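Local coordinates for ankyrin-repeat protein B (Legionella pneumophila, PDB 5K34) that is a bacterial F-box effector that hijacks the host ubiquitin-proteasome system, its ankyrin domain, the part described here, probably binding partner proteins, at residues K27-K31 / K32-P36; L50-E54 / G55-Q59; A61-W65 / R66-F70; Y78-P82 / I83-K87; K101-R104 / A105-G109. All blocks are in the same frame, centred on the assembly; numbering follows the deposited sequence. Where two conformers were deposited one is given.

Interaction 1. Residues K27-K31 / K32-P36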
# COMPACT_ATOMS: atom_id res chain seq x y z
N LYS A 27 0.97 -6.71 10.78
CA LYS A 27 0.50 -6.23 12.10
C LYS A 27 1.59 -6.41 13.17
O LYS A 27 1.79 -5.52 14.01
CB LYS A 27 -0.77 -6.97 12.49
CG LYS A 27 -1.99 -6.52 11.72
CD LYS A 27 -3.19 -7.44 12.05
CE LYS A 27 -4.51 -7.01 11.43
NZ LYS A 27 -5.65 -7.97 11.66
N LYS A 28 2.26 -7.54 13.11
CA LYS A 28 3.37 -7.78 14.09
C LYS A 28 4.47 -6.77 13.98
O LYS A 28 5.03 -6.28 15.01
CB LYS A 28 3.96 -9.17 13.88
CG LYS A 28 3.12 -10.29 14.41
CD LYS A 28 3.88 -11.59 14.27
CE LYS A 28 5.36 -11.33 14.44
NZ LYS A 28 5.91 -11.54 15.84
N ILE A 29 4.85 -6.40 12.75
CA ILE A 29 5.90 -5.41 12.56
C ILE A 29 5.42 -4.03 12.99
O ILE A 29 6.18 -3.27 13.65
CB ILE A 29 6.38 -5.40 11.09
CG1 ILE A 29 7.07 -6.72 10.77
CG2 ILE A 29 7.28 -4.18 10.84
CD1 ILE A 29 7.28 -6.94 9.28
N LEU A 30 4.19 -3.65 12.67
CA LEU A 30 3.71 -2.30 13.04
C LEU A 30 3.57 -2.16 14.57
O LEU A 30 3.71 -1.03 15.06
CB LEU A 30 2.40 -1.96 12.31
CG LEU A 30 2.55 -1.93 10.77
CD1 LEU A 30 1.26 -1.51 10.17
CD2 LEU A 30 3.69 -1.02 10.31
N LYS A 31 3.39 -3.27 15.28
CA LYS A 31 3.35 -3.19 16.76
C LYS A 31 4.69 -2.76 17.31
O LYS A 31 4.74 -2.32 18.48
CB LYS A 31 3.04 -4.56 17.31
CG LYS A 31 1.59 -4.86 17.50
CD LYS A 31 1.61 -5.72 18.77
CE LYS A 31 0.44 -6.68 18.91
NZ LYS A 31 0.73 -7.56 20.10
N LYS A 32 5.79 -2.92 16.57
CA LYS A 32 7.15 -2.53 17.03
C LYS A 32 7.37 -1.04 16.85
O LYS A 32 8.47 -0.55 17.12
CB LYS A 32 8.22 -3.35 16.30
CG LYS A 32 8.11 -4.85 16.52
CD LYS A 32 9.23 -5.64 15.88
CE LYS A 32 9.02 -7.13 16.11
NZ LYS A 32 8.67 -7.38 17.55
N GLY A 33 6.36 -0.30 16.42
CA GLY A 33 6.44 1.16 16.42
C GLY A 33 6.66 1.83 15.07
O GLY A 33 6.98 3.01 15.01
N ILE A 34 6.55 1.09 13.98
CA ILE A 34 6.75 1.64 12.65
C ILE A 34 5.44 2.34 12.20
O ILE A 34 4.36 1.76 12.24
CB ILE A 34 7.11 0.50 11.66
CG1 ILE A 34 8.36 -0.32 12.13
CG2 ILE A 34 7.12 1.06 10.22
CD1 ILE A 34 9.65 0.48 12.16
N ASP A 35 5.57 3.57 11.74
CA ASP A 35 4.47 4.30 11.13
C ASP A 35 4.48 3.99 9.62
O ASP A 35 5.39 4.43 8.88
CB ASP A 35 4.63 5.81 11.38
CG ASP A 35 3.53 6.62 10.76
OD1 ASP A 35 2.73 6.13 9.92
OD2 ASP A 35 3.41 7.84 11.08
N PRO A 36 3.48 3.23 9.14
CA PRO A 36 3.57 2.76 7.74
C PRO A 36 3.30 3.87 6.74
O PRO A 36 3.45 3.65 5.52
CB PRO A 36 2.45 1.69 7.69
CG PRO A 36 1.44 2.20 8.68
CD PRO A 36 2.25 2.77 9.82

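Interaction 2. Residues L50-E54 / G55-Q59. With SO4 (sulfate ion), chain C.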
# COMPACT_ATOMS: atom_id res chain seq x y z
N LEU A 50 1.55 0.88 -1.17
CA LEU A 50 1.98 0.59 -2.53
C LEU A 50 2.38 -0.82 -2.73
O LEU A 50 2.07 -1.46 -3.74
CB LEU A 50 3.14 1.47 -2.98
CG LEU A 50 2.93 2.87 -3.43
CD1 LEU A 50 4.25 3.41 -4.02
CD2 LEU A 50 1.82 2.95 -4.53
N ALA A 51 3.15 -1.37 -1.77
CA ALA A 51 3.59 -2.76 -1.84
C ALA A 51 2.40 -3.70 -1.91
O ALA A 51 2.38 -4.63 -2.74
CB ALA A 51 4.47 -3.10 -0.66
N ALA A 52 1.40 -3.49 -1.04
CA ALA A 52 0.22 -4.32 -1.07
C ALA A 52 -0.49 -4.21 -2.39
O ALA A 52 -0.87 -5.25 -2.96
CB ALA A 52 -0.71 -3.95 0.09
N ILE A 53 -0.66 -3.01 -2.92
CA ILE A 53 -1.33 -2.85 -4.22
C ILE A 53 -0.59 -3.62 -5.31
O ILE A 53 -1.19 -4.41 -6.04
CB ILE A 53 -1.45 -1.35 -4.57
CG1 ILE A 53 -2.47 -0.69 -3.64
CG2 ILE A 53 -1.84 -1.19 -6.06
CD1 ILE A 53 -2.36 0.84 -3.64
N GLU A 54 0.73 -3.45 -5.40
CA GLU A 54 1.42 -4.10 -6.53
C GLU A 54 1.45 -5.60 -6.38
O GLU A 54 1.54 -6.32 -7.40
CB GLU A 54 2.85 -3.57 -6.71
CG GLU A 54 3.84 -4.01 -5.67
CD GLU A 54 5.18 -3.31 -5.80
OE1 GLU A 54 5.42 -2.59 -6.80
OE2 GLU A 54 5.98 -3.42 -4.84
N GLY A 55 1.34 -6.15 -5.17
CA GLY A 55 1.26 -7.59 -4.95
C GLY A 55 -0.14 -8.14 -5.09
O GLY A 55 -0.33 -9.34 -4.87
N LYS A 56 -1.12 -7.30 -5.44
CA LYS A 56 -2.53 -7.71 -5.49
C LYS A 56 -3.02 -8.18 -4.15
O LYS A 56 -3.97 -8.98 -4.02
CB LYS A 56 -2.78 -8.77 -6.58
CG LYS A 56 -2.28 -8.36 -7.96
CD LYS A 56 -2.73 -9.28 -9.07
CE LYS A 56 -2.27 -10.71 -8.85
NZ LYS A 56 -2.65 -11.51 -10.07
N ALA A 57 -2.42 -7.63 -3.09
CA ALA A 57 -2.75 -7.99 -1.70
C ALA A 57 -3.85 -7.03 -1.23
O ALA A 57 -3.65 -6.20 -0.35
CB ALA A 57 -1.47 -7.88 -0.83
N TYR A 58 -5.03 -7.16 -1.85
CA TYR A 58 -6.02 -6.10 -1.69
C TYR A 58 -6.64 -6.03 -0.30
O TYR A 58 -6.98 -4.95 0.15
CB TYR A 58 -7.08 -6.15 -2.82
CG TYR A 58 -6.45 -5.96 -4.17
CD1 TYR A 58 -5.77 -4.78 -4.50
CD2 TYR A 58 -6.54 -6.92 -5.14
CE1 TYR A 58 -5.17 -4.59 -5.74
CE2 TYR A 58 -5.97 -6.74 -6.41
CZ TYR A 58 -5.29 -5.60 -6.68
OH TYR A 58 -4.69 -5.50 -7.92
N GLN A 59 -6.71 -7.17 0.39
CA GLN A 59 -7.21 -7.12 1.79
C GLN A 59 -6.21 -6.39 2.72
O GLN A 59 -6.68 -5.58 3.52
CB GLN A 59 -7.53 -8.50 2.33
CG GLN A 59 -8.51 -9.32 1.47
CD GLN A 59 -7.81 -10.31 0.57
OE1 GLN A 59 -6.84 -9.95 -0.13
NE2 GLN A 59 -8.24 -11.56 0.58
S SO4 C . -5.22 -14.28 -1.07
O1 SO4 C . -5.31 -15.75 -0.77
O2 SO4 C . -3.80 -13.75 -0.75
O3 SO4 C . -5.60 -14.00 -2.48
O4 SO4 C . -6.27 -13.51 -0.35

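Interaction 3. Residues A61-W65 / R66-F70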
# COMPACT_ATOMS: atom_id res chain seq x y z
N ALA A 61 -4.14 -4.04 1.64
CA ALA A 61 -4.26 -2.63 1.22
C ALA A 61 -5.47 -1.97 1.88
O ALA A 61 -5.39 -0.85 2.36
CB ALA A 61 -4.39 -2.53 -0.29
N ASN A 62 -6.62 -2.67 1.89
CA ASN A 62 -7.82 -2.18 2.54
C ASN A 62 -7.59 -1.94 4.02
O ASN A 62 -7.98 -0.89 4.57
CB ASN A 62 -9.00 -3.12 2.33
CG ASN A 62 -9.75 -2.90 1.02
OD1 ASN A 62 -9.65 -3.69 0.04
ND2 ASN A 62 -10.51 -1.83 0.98
N TYR A 63 -6.97 -2.90 4.71
CA TYR A 63 -6.69 -2.73 6.13
C TYR A 63 -5.84 -1.51 6.37
O TYR A 63 -6.13 -0.70 7.26
CB TYR A 63 -6.02 -4.00 6.68
CG TYR A 63 -5.56 -3.85 8.07
CD1 TYR A 63 -4.28 -3.38 8.35
CD2 TYR A 63 -6.39 -4.17 9.16
CE1 TYR A 63 -3.81 -3.23 9.66
CE2 TYR A 63 -5.94 -4.01 10.48
CZ TYR A 63 -4.67 -3.55 10.71
OH TYR A 63 -4.22 -3.41 12.02
N LEU A 64 -4.75 -1.38 5.60
CA LEU A 64 -3.84 -0.26 5.81
C LEU A 64 -4.57 1.08 5.57
O LEU A 64 -4.39 2.03 6.36
CB LEU A 64 -2.61 -0.39 4.86
CG LEU A 64 -1.64 -1.51 5.28
CD1 LEU A 64 -0.63 -1.75 4.17
CD2 LEU A 64 -0.90 -1.19 6.57
N TRP A 65 -5.32 1.14 4.48
CA TRP A 65 -6.07 2.35 4.13
C TRP A 65 -7.06 2.72 5.22
O TRP A 65 -7.20 3.91 5.57
CB TRP A 65 -6.81 2.12 2.81
CG TRP A 65 -7.73 3.26 2.45
CD1 TRP A 65 -9.11 3.24 2.55
CD2 TRP A 65 -7.36 4.60 2.13
NE1 TRP A 65 -9.60 4.49 2.22
CE2 TRP A 65 -8.56 5.34 1.99
CE3 TRP A 65 -6.14 5.24 1.89
CZ2 TRP A 65 -8.57 6.70 1.64
CZ3 TRP A 65 -6.16 6.60 1.55
CH2 TRP A 65 -7.37 7.30 1.42
N ARG A 66 -7.72 1.74 5.81
CA ARG A 66 -8.75 2.00 6.83
C ARG A 66 -8.13 2.36 8.17
O ARG A 66 -8.68 3.25 8.86
CB ARG A 66 -9.63 0.74 6.95
CG ARG A 66 -10.86 0.90 7.84
CD ARG A 66 -11.82 2.03 7.41
NE ARG A 66 -12.49 1.82 6.11
CZ ARG A 66 -12.53 2.72 5.12
NH1 ARG A 66 -11.97 3.91 5.29
NH2 ARG A 66 -13.11 2.41 3.97
N LYS A 67 -7.01 1.77 8.53
CA LYS A 67 -6.48 1.88 9.89
C LYS A 67 -5.53 3.04 10.06
O LYS A 67 -5.34 3.52 11.21
CB LYS A 67 -5.81 0.58 10.29
CG LYS A 67 -6.82 -0.54 10.62
CD LYS A 67 -7.64 -0.27 11.89
CE LYS A 67 -8.75 -1.28 12.05
NZ LYS A 67 -9.69 -0.82 13.12
N TYR A 68 -4.93 3.55 8.99
CA TYR A 68 -3.94 4.62 9.07
C TYR A 68 -4.28 5.70 8.09
O TYR A 68 -5.05 5.48 7.14
CB TYR A 68 -2.53 4.08 8.72
CG TYR A 68 -2.06 3.01 9.67
CD1 TYR A 68 -1.45 3.34 10.90
CD2 TYR A 68 -2.29 1.67 9.38
CE1 TYR A 68 -1.05 2.32 11.79
CE2 TYR A 68 -1.93 0.65 10.27
CZ TYR A 68 -1.33 1.00 11.48
OH TYR A 68 -0.96 0.01 12.36
N THR A 69 -3.79 6.89 8.31
CA THR A 69 -4.06 8.03 7.42
C THR A 69 -3.00 8.16 6.35
O THR A 69 -1.90 8.69 6.60
CB THR A 69 -4.19 9.37 8.20
OG1 THR A 69 -5.22 9.18 9.19
CG2 THR A 69 -4.59 10.50 7.25
N PHE A 70 -3.27 7.58 5.19
CA PHE A 70 -2.38 7.65 4.04
C PHE A 70 -2.84 8.75 3.08
O PHE A 70 -4.03 8.94 2.91
CB PHE A 70 -2.42 6.34 3.22
CG PHE A 70 -1.62 5.21 3.81
CD1 PHE A 70 -0.29 5.01 3.49
CD2 PHE A 70 -2.22 4.30 4.71
CE1 PHE A 70 0.44 3.97 4.03
CE2 PHE A 70 -1.50 3.26 5.27
CZ PHE A 70 -0.18 3.08 4.93
O HOH W 1 -1.62 -2.72 12.33

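Interaction 4. Residues Y78-P82 / I83-K87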
# COMPACT_ATOMS: atom_id res chain seq x y z
N TYR A 78 9.36 6.35 -8.35
CA TYR A 78 9.03 5.92 -9.70
C TYR A 78 7.94 6.84 -10.27
O TYR A 78 7.64 6.73 -11.48
CB TYR A 78 8.51 4.49 -9.73
CG TYR A 78 9.52 3.48 -9.22
CD1 TYR A 78 10.44 2.91 -10.11
CD2 TYR A 78 9.56 3.13 -7.89
CE1 TYR A 78 11.35 1.94 -9.66
CE2 TYR A 78 10.47 2.17 -7.42
CZ TYR A 78 11.34 1.57 -8.30
OH TYR A 78 12.20 0.60 -7.85
N GLY A 79 7.32 7.64 -9.42
CA GLY A 79 6.23 8.53 -9.85
C GLY A 79 4.83 7.94 -9.54
O GLY A 79 3.84 8.58 -9.92
N ASP A 80 4.74 6.77 -8.92
CA ASP A 80 3.45 6.12 -8.68
C ASP A 80 2.87 6.49 -7.32
O ASP A 80 3.57 6.45 -6.31
CB ASP A 80 3.61 4.61 -8.71
CG ASP A 80 4.14 4.10 -10.05
OD1 ASP A 80 3.75 4.63 -11.12
OD2 ASP A 80 4.93 3.13 -10.04
N SER A 81 1.59 6.84 -7.29
CA SER A 81 0.86 6.98 -6.03
C SER A 81 -0.03 5.73 -5.86
O SER A 81 -0.26 4.98 -6.80
CB SER A 81 -0.01 8.24 -6.05
OG SER A 81 -0.97 8.10 -7.08
N PRO A 82 -0.61 5.55 -4.66
CA PRO A 82 -1.57 4.45 -4.52
C PRO A 82 -2.68 4.50 -5.57
O PRO A 82 -2.96 3.50 -6.21
CB PRO A 82 -2.09 4.65 -3.07
CG PRO A 82 -0.87 5.19 -2.36
CD PRO A 82 -0.25 6.14 -3.34
N ILE A 83 -3.27 5.68 -5.76
CA ILE A 83 -4.32 5.80 -6.78
C ILE A 83 -3.80 5.55 -8.18
O ILE A 83 -4.45 4.83 -8.95
CB ILE A 83 -5.05 7.16 -6.70
CG1 ILE A 83 -5.93 7.20 -5.45
CG2 ILE A 83 -5.94 7.36 -7.94
CD1 ILE A 83 -6.32 8.62 -5.08
N SER A 84 -2.68 6.18 -8.56
CA SER A 84 -2.25 6.02 -9.95
C SER A 84 -1.80 4.60 -10.24
O SER A 84 -2.00 4.09 -11.34
CB SER A 84 -1.20 7.07 -10.34
OG SER A 84 0.09 6.75 -9.82
N LEU A 85 -1.22 3.91 -9.25
CA LEU A 85 -0.80 2.53 -9.45
C LEU A 85 -2.04 1.63 -9.62
O LEU A 85 -2.05 0.75 -10.50
CB LEU A 85 0.06 2.08 -8.26
CG LEU A 85 0.72 0.71 -8.43
CD1 LEU A 85 1.70 0.74 -9.62
CD2 LEU A 85 1.42 0.33 -7.14
N LEU A 86 -3.06 1.85 -8.81
CA LEU A 86 -4.35 1.13 -8.98
C LEU A 86 -4.92 1.39 -10.36
O LEU A 86 -5.41 0.46 -11.02
CB LEU A 86 -5.33 1.53 -7.87
CG LEU A 86 -5.04 0.92 -6.50
CD1 LEU A 86 -5.78 1.75 -5.44
CD2 LEU A 86 -5.47 -0.54 -6.47
N LYS A 87 -4.89 2.65 -10.79
CA LYS A 87 -5.43 2.99 -12.12
C LYS A 87 -4.65 2.27 -13.21
O LYS A 87 -5.26 1.83 -14.19
CB LYS A 87 -5.40 4.50 -12.32
CG LYS A 87 -6.55 5.21 -11.62
CD LYS A 87 -6.44 6.72 -11.88
CE LYS A 87 -7.60 7.48 -11.28
NZ LYS A 87 -8.75 7.52 -12.23
O HOH W 2 1.28 9.28 -10.15
O HOH W 3 1.15 5.15 -11.54

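Interaction 5. Residues K101-R104 / A105-G109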
# COMPACT_ATOMS: atom_id res chain seq x y z
N LYS A 101 -12.69 -5.38 -9.91
CA LYS A 101 -13.74 -4.86 -9.01
C LYS A 101 -13.13 -4.36 -7.69
O LYS A 101 -13.49 -3.34 -7.13
CB LYS A 101 -14.72 -6.01 -8.72
CG LYS A 101 -15.65 -6.23 -9.90
CD LYS A 101 -16.52 -5.00 -10.09
CE LYS A 101 -17.80 -5.20 -10.92
NZ LYS A 101 -18.56 -3.91 -10.84
N GLN A 102 -12.18 -5.12 -7.20
CA GLN A 102 -11.46 -4.70 -5.96
C GLN A 102 -10.64 -3.43 -6.16
O GLN A 102 -10.58 -2.54 -5.27
CB GLN A 102 -10.58 -5.78 -5.41
CG GLN A 102 -9.93 -5.28 -4.14
CD GLN A 102 -10.92 -4.80 -3.07
OE1 GLN A 102 -11.07 -3.56 -2.69
NE2 GLN A 102 -11.60 -5.80 -2.53
N ILE A 103 -10.03 -3.33 -7.36
CA ILE A 103 -9.23 -2.16 -7.69
C ILE A 103 -10.12 -0.93 -7.77
O ILE A 103 -9.82 0.13 -7.18
CB ILE A 103 -8.48 -2.41 -9.02
CG1 ILE A 103 -7.40 -3.43 -8.82
CG2 ILE A 103 -7.91 -1.10 -9.56
CD1 ILE A 103 -6.92 -4.09 -10.15
N ARG A 104 -11.24 -1.07 -8.46
CA ARG A 104 -12.16 0.01 -8.59
C ARG A 104 -12.69 0.50 -7.25
O ARG A 104 -12.83 1.71 -6.99
CB ARG A 104 -13.30 -0.44 -9.52
CG ARG A 104 -13.06 -0.23 -11.01
CD ARG A 104 -14.32 -0.39 -11.93
NE ARG A 104 -13.95 -0.25 -13.37
CZ ARG A 104 -13.64 -1.24 -14.21
NH1 ARG A 104 -13.70 -2.50 -13.83
NH2 ARG A 104 -13.30 -0.97 -15.48
N ALA A 105 -13.01 -0.44 -6.37
CA ALA A 105 -13.52 -0.09 -5.04
C ALA A 105 -12.46 0.68 -4.22
O ALA A 105 -12.81 1.63 -3.50
CB ALA A 105 -13.96 -1.34 -4.31
N LEU A 106 -11.20 0.28 -4.33
CA LEU A 106 -10.12 0.99 -3.63
C LEU A 106 -9.90 2.39 -4.24
O LEU A 106 -9.73 3.34 -3.45
CB LEU A 106 -8.82 0.17 -3.67
CG LEU A 106 -8.71 -0.96 -2.70
CD1 LEU A 106 -7.67 -1.98 -3.09
CD2 LEU A 106 -8.41 -0.43 -1.29
N ILE A 107 -9.92 2.52 -5.55
CA ILE A 107 -9.82 3.85 -6.16
C ILE A 107 -10.92 4.75 -5.67
O ILE A 107 -10.70 5.89 -5.27
CB ILE A 107 -9.82 3.77 -7.69
CG1 ILE A 107 -8.57 3.05 -8.20
CG2 ILE A 107 -9.93 5.18 -8.29
CD1 ILE A 107 -8.67 2.61 -9.63
N ARG A 108 -12.14 4.22 -5.66
CA ARG A 108 -13.29 4.99 -5.24
C ARG A 108 -13.18 5.43 -3.83
O ARG A 108 -13.41 6.61 -3.48
CB ARG A 108 -14.56 4.16 -5.50
CG ARG A 108 -15.83 4.94 -5.14
CD ARG A 108 -17.07 4.05 -5.07
NE ARG A 108 -16.92 3.08 -3.97
CZ ARG A 108 -16.86 3.35 -2.65
NH1 ARG A 108 -17.00 4.58 -2.11
NH2 ARG A 108 -16.67 2.32 -1.81
N GLY A 109 -12.81 4.52 -2.94
CA GLY A 109 -12.66 4.88 -1.57
C GLY A 109 -11.58 5.95 -1.38
O GLY A 109 -11.78 6.94 -0.65

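Interaction 1. Residues K27-K31 / K32-P36
Leu-30, near the C-terminal end of helix 23-30, is the bump that the chain folds back to meet, and Ile-34 and Pro-36 shape the hollow that takes it. Its methyl Leu-30 CD2 lies 4.0 Å from Ile-34 CB and approaches the Pro-36 ring at CB, while its fellow Leu-30 CD1 rests on Pro-36 CG at 4.0 Å. The leucine and the proline ring cross at about a right angle. Leu-30 CD2 also closes on the backbone, 3.4 Å from Ile-34 O. With chi2 at -176°, Leu-30 CD1 forms the far end of the chain, on Pro-36 CG, and CD2 branches off toward Ile-34. Ile-34 CG1 also packs against Ile-29, 4.2 Å from Ile-29 CG2. The hollow forms because the chain reverses in a type I turn from Leu-30 to Gly-33, closed by Gly-33 N to Leu-30 O at 3.1 Å. Lys-32 N reaches back to Ile-29 O at 3.0 Å. Gly-33 has a positive phi (104°), a backbone conformation that glycine adopts readily. The run from Leu-30 to Pro-36 follows the Leu-x-x-Gly-x-Asp-Pro pattern with which ankyrin repeats leave a helix. From helix 5-19, Leu-14 touches Leu-30 and Trp-11 touches Ile-34, while Tyr-68 touches both Leu-30 and Pro-36. Chemically, dispersion between aliphatic groups and two backbone bonds hold the turn, at the price of one buried donor, Ile-34 N, that has no partner.

Interaction 2. Residues L50-E54 / G55-Q59
Ala-52 and Ala-57 touch through their methyls across the junction of helices 48-54 and 58-67, with Ala-52 CB to Ala-57 CB at 4.1 Å. Ala-57 CB is also tucked against a carbonyl, 3.4 Å from Ala-52 O. The Tyr-58 ring is laid back over the turn: Lys-56 CA stands 3.6 Å above the ring plane, toward its rim, and Tyr-58 CE1 is 4.0 Å from Ile-53 O. Gln-89 OE1 bonds Tyr-58 OH and Gln-89 NE2 bonds Ile-53 O, consistent with the hydroxyl being held near that carbonyl. The turn is a Schellman motif, with Lys-56 at positive phi and a defining pair of bonds, Ala-57 N to Ala-52 O at 2.8 Å and Lys-56 N to Ile-53 O at 3.0 Å; it joins two helices of the ankyrin stack, and Ala-57 is N-cap of the second. Glu-54 places CG between its backbone N and carbonyl carbon (chi1 73°), against Gly-55 N, and its chain, extended beyond CG, carries the carboxylate to salt bridges with Arg-19 and Arg-46. Farther along, Gln-59 NE2 donates to O4 of a sulfate, probably from the crystallisation liquor, at 2.9 Å; Asn-21 binds the same ion.

Interaction 3. Residues A61-W65 / R66-F70
Tyr-63 and Tyr-68 share one water, each through its hydroxyl: the water oxygen is 2.7 Å from Tyr-63 OH and 2.8 Å from Tyr-68 OH, and lies at the edge of both rings, in plane. This bridge spans the last turn of helix 58-67, whose carbonyls are used in order. Asn-62 O takes Arg-66 N at 2.9 Å, Tyr-63 O takes Lys-67 N, and Leu-64 O takes Tyr-68 N at 3.1 Å. Leu-64 O has further company, since the Tyr-68 and Phe-70 rings both bring their edges to it in plane, Phe-70 CE2 at 3.3 Å. The weakly positive ring C-H edges probably suit this carbonyl oxygen. The segment ends a helix of the ankyrin domain, and beyond Tyr-68 the chain turns back so that Phe-70 is buried against Leu-64, Trp-65 and Leu-49 of helix 48-54. Trp-65 and Phe-70 lie antiparallel and pass alongside one another, with Trp-65 CZ3 coming 3.4 Å from Phe-70 O. The indole N-H is satisfied elsewhere: Trp-65 NE1 donates to one carboxylate oxygen of Glu-113, while Arg-66 NH2 forms a salt bridge with the other. Bends at chi2 (58°) and chi3 bring the guanidinium back beside the indole, its plane 67° from the ring, with Trp-65 CD1 under one guanidinium face. Over the Tyr-63 ring Lys-67 makes a CH-pi contact, its CG 3.8 Å from the centroid of that ring and 20° off the normal.

Interaction 4. Residues Y78-P82 / I83-K87
Ser-81 and Ser-84 stand with their CA atoms 5.1 Å apart across the first turn of helix 82-91, where Leu-85 N bonds to Ser-81 O at 2.8 Å and Leu-86 N to Pro-82 O at 3.1 Å. The two serine side chains tie the turn in both directions. Ser-84 N donates to Ser-81 OG at 3.0 Å, and Ser-81 N returns a bond to Ser-84 OG at 2.9 Å, both nearly straight (165° and 163°). Each hydroxyl lies between its own backbone N and carbonyl carbon, Ser-84 with chi1 77°, which folds OG back over the start of the helix. This reciprocal pair is a capping box, with Ser-81 as N-cap, and the Ser-Pro that opens the helix stands where ankyrin repeats usually carry Thr-Pro. Two waters extend the cap to the preceding loop: one lies 2.8 Å from Ser-84 OG and donates to Gly-79 O, the other lies 2.6 Å from Ser-84 OG and donates to Asp-80 OD1. Ser-84 OG is thus gripped by a backbone N-H and two waters. Leu-85 approaches Asp-80 at a slant, Leu-85 CD1 lying 4.0 Å from Asp-80 OD2. In the loop, Asp-76 OD1 accepts from Asp-80 N, while Pro-82 and Leu-85 turn to helix 48-54, against Leu-49 and Leu-50 respectively.

Interaction 5. Residues K101-R104 / A105-G109
Ile-103 and Ile-107, one turn apart on helix 97-112, run parallel with their tips in one direction, Ile-103 CG2 lying 3.8 Å from Ile-107 CD1. The two branches differ in role: Ile-103 offers the CG2 that stands opposite its backbone N, whereas Ile-107 reaches back with CG1 and CD1, its CG1 only 3.3 Å from Ile-103 O. Ile-103 O meanwhile receives Ile-107 N at 2.9 Å, close to the line of the carbonyl bond, with an N-H...O angle of 169°. On the neighbouring strips of the helix Ala-105 N bonds to Lys-101 O at 3.0 Å, Leu-106 N to Gln-102 O, and Arg-108 N to Arg-104 O at 2.9 Å. This unbroken i to i+4 pattern belongs to the last helix of the chain, which closes one end of the ankyrin stack. Its apolar face is positioned by two other helices: Ile-103 meets Leu-90 and Ile-107 meets Leu-86 on helix 82-91, and Ile-103 and Leu-106 meet Tyr-58 and Asn-62 respectively on helix 58-67. Arg-104, extended from CG to NE, also touches Leu-90, and the exposed Arg-108 bends at chi3 (65°).

Overall arrangement
The five contacts follow the chain in series and climb through the helix stack. Interactions 1 and 5 lie on opposite sides of the chain's centre and are the farthest apart, about 25 Å between centres. Interaction 3 joins interaction 1, Pro-36 CG lying 3.7 Å from Tyr-68 CG. Interaction 2 is nearest the middle, about 6 Å from the chain's centre, and touches interactions 3, 4 and 5. Leu-50 CD2 meets Leu-85 CD2 of interaction 4 at 3.7 Å, and Tyr-58 CD1 meets Leu-106 CD1 of interaction 5 at 3.7 Å. Interactions 4 and 5 join where Leu-86 CB packs 3.6 Å from Ile-107 CG1. Of the five, the contact at 50-59 carries the sulfate.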